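Local coordinates for Slr0280 protein (Synechocystis sp., PDB 5H3K) that is of unknown function but is probably a phosphodiester glycosidase of the NAGPA family, at residues S438-A442 with L475-L481. Numbering follows the deposited sequence.
Sequences SQVTA and LAVGTTL
Val440 presses its side chain against the loop 475-481 and bonds to it through both backbone polar atoms. Val440 N gives a hydrogen bond to Thr479 O (2.9 Å), in the carbonyl plane and fairly straight at 160°. Val440 O takes the N-H of Gly478, with Gly478 N at 2.8 Å. Val440 CG1 lies anti to the backbone N (chi1 180°) and reaches Leu475 O at 3.6 Å. The other branch, Val440 CG2, meets Leu481 CD1 at 3.9 Å and also faces Leu475 CB. With an alanine here, both branches are lost, and a gap would probably open between Leu475 and Leu481.

Ser438 contributes mainly its carbonyl. Ser438 O accepts from Leu481 N at 2.7 Å, and the CA-H of Thr480 also approaches it. The two segments run antiparallel here, with Gln439 and Thr480 as a non-hydrogen-bonded pair in a single beta bridge. Gln439 CG packs beside Thr480 OG1 at 3.7 Å, and the CA-H of Gln439 points at Thr479 O.

The loop is shaped by a type II turn from Ala476 to Thr479. Gly478 sits at its third position with a positive phi of 104°, where a side chain would be jammed against the carbonyl O of Val477. Ala476 O receives both Thr479 N and Thr479 OG1, the latter at 2.7 Å, from one face of its plane.

The contact lies far from the chain centre. Strand 439-446 forms a hairpin with strand 430-436, and Thr441 and Ala442 share backbone bonds with Val434. Leu475 and Leu481 pack onto Ile463 of strand 460-466 and Thr392 of strand 379-392, so the loop joins the hairpin to both strands.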
loop_
_atom_site.group_PDB
_atom_site.type_symbol
_atom_site.label_atom_id
_atom_site.label_comp_id
_atom_site.label_asym_id
_atom_site.label_seq_id
_atom_site.Cartn_x
_atom_site.Cartn_y
_atom_site.Cartn_z
ATOM N N SER A 438 2.423 -10.377 -35.775
ATOM C CA SER A 438 3.846 -10.428 -36.135
ATOM C C SER A 438 4.222 -9.819 -37.491
ATOM O O SER A 438 5.332 -10.038 -37.971
ATOM C CB SER A 438 4.395 -11.858 -36.042
ATOM O OG SER A 438 4.264 -12.381 -34.729
ATOM N N GLN A 439 3.319 -9.057 -38.098
ATOM C CA GLN A 439 3.640 -8.358 -39.345
ATOM C C GLN A 439 3.350 -6.870 -39.252
ATOM O O GLN A 439 2.330 -6.464 -38.696
ATOM C CB GLN A 439 2.847 -8.933 -40.532
ATOM C CG GLN A 439 3.310 -10.283 -41.014
ATOM C CD GLN A 439 2.594 -10.721 -42.278
ATOM O OE1 GLN A 439 3.060 -10.470 -43.388
ATOM N NE2 GLN A 439 1.454 -11.374 -42.113
ATOM N N VAL A 440 4.239 -6.056 -39.819
ATOM C CA VAL A 440 4.002 -4.625 -39.928
ATOM C C VAL A 440 2.832 -4.384 -40.878
ATOM O O VAL A 440 2.806 -4.920 -41.996
ATOM C CB VAL A 440 5.240 -3.873 -40.447
ATOM C CG1 VAL A 440 4.943 -2.396 -40.551
ATOM C CG2 VAL A 440 6.448 -4.112 -39.530
ATOM N N THR A 441 1.859 -3.595 -40.433
ATOM C CA THR A 441 0.678 -3.350 -41.243
ATOM C C THR A 441 0.518 -1.875 -41.624
ATOM O O THR A 441 -0.188 -1.555 -42.581
ATOM C CB THR A 441 -0.578 -3.849 -40.534
ATOM O OG1 THR A 441 -1.696 -3.727 -41.419
ATOM C CG2 THR A 441 -0.824 -3.026 -39.301
ATOM N N ALA A 442 1.172 -0.981 -40.887
ATOM C CA ALA A 442 1.078 0.452 -41.162
ATOM C C ALA A 442 2.227 1.227 -40.528
ATOM O O ALA A 442 2.861 0.742 -39.591
ATOM C CB ALA A 442 -0.275 0.996 -40.684
ATOM N N LEU A 475 11.443 -1.499 -41.645
ATOM C CA LEU A 475 10.111 -1.965 -41.243
ATOM C C LEU A 475 9.041 -1.692 -42.296
ATOM O O LEU A 475 8.013 -1.068 -42.002
ATOM C CB LEU A 475 9.692 -1.315 -39.923
ATOM C CG LEU A 475 10.562 -1.649 -38.712
ATOM C CD1 LEU A 475 9.986 -1.007 -37.446
ATOM C CD2 LEU A 475 10.699 -3.146 -38.548
ATOM N N ALA A 476 9.269 -2.167 -43.517
ATOM C CA ALA A 476 8.273 -2.029 -44.581
ATOM C C ALA A 476 6.971 -2.757 -44.230
ATOM O O ALA A 476 6.994 -3.793 -43.558
ATOM C CB ALA A 476 8.834 -2.554 -45.894
ATOM N N VAL A 477 5.841 -2.222 -44.690
ATOM C CA VAL A 477 4.551 -2.911 -44.552
ATOM C C VAL A 477 4.661 -4.337 -45.112
ATOM O O VAL A 477 5.129 -4.543 -46.245
ATOM C CB VAL A 477 3.411 -2.121 -45.258
ATOM C CG1 VAL A 477 2.098 -2.906 -45.252
ATOM C CG2 VAL A 477 3.224 -0.752 -44.600
ATOM N N GLY A 478 4.277 -5.321 -44.303
ATOM C CA GLY A 478 4.377 -6.713 -44.709
ATOM C C GLY A 478 5.527 -7.455 -44.060
ATOM O O GLY A 478 5.554 -8.693 -44.066
ATOM N N THR A 479 6.486 -6.712 -43.503
ATOM C CA THR A 479 7.638 -7.341 -42.845
ATOM C C THR A 479 7.202 -8.171 -41.627
ATOM O O THR A 479 6.368 -7.726 -40.818
ATOM C CB THR A 479 8.690 -6.285 -42.410
ATOM O OG1 THR A 479 9.045 -5.483 -43.543
ATOM C CG2 THR A 479 9.949 -6.955 -41.872
ATOM N N THR A 480 7.759 -9.374 -41.512
ATOM C CA THR A 480 7.512 -10.261 -40.372
ATOM C C THR A 480 8.511 -9.946 -39.249
ATOM O O THR A 480 9.674 -9.673 -39.526
ATOM C CB THR A 480 7.627 -11.740 -40.808
ATOM O OG1 THR A 480 6.491 -12.078 -41.617
ATOM C CG2 THR A 480 7.651 -12.672 -39.608
ATOM N N LEU A 481 8.056 -9.958 -37.990
ATOM C CA LEU A 481 8.925 -9.589 -36.866
ATOM C C LEU A 481 8.907 -10.628 -35.758
ATOM O O LEU A 481 7.867 -11.219 -35.450
ATOM C CB LEU A 481 8.524 -8.231 -36.270
ATOM C CG LEU A 481 8.508 -6.996 -37.162
ATOM C CD1 LEU A 481 7.945 -5.810 -36.390
ATOM C CD2 LEU A 481 9.902 -6.674 -37.666
#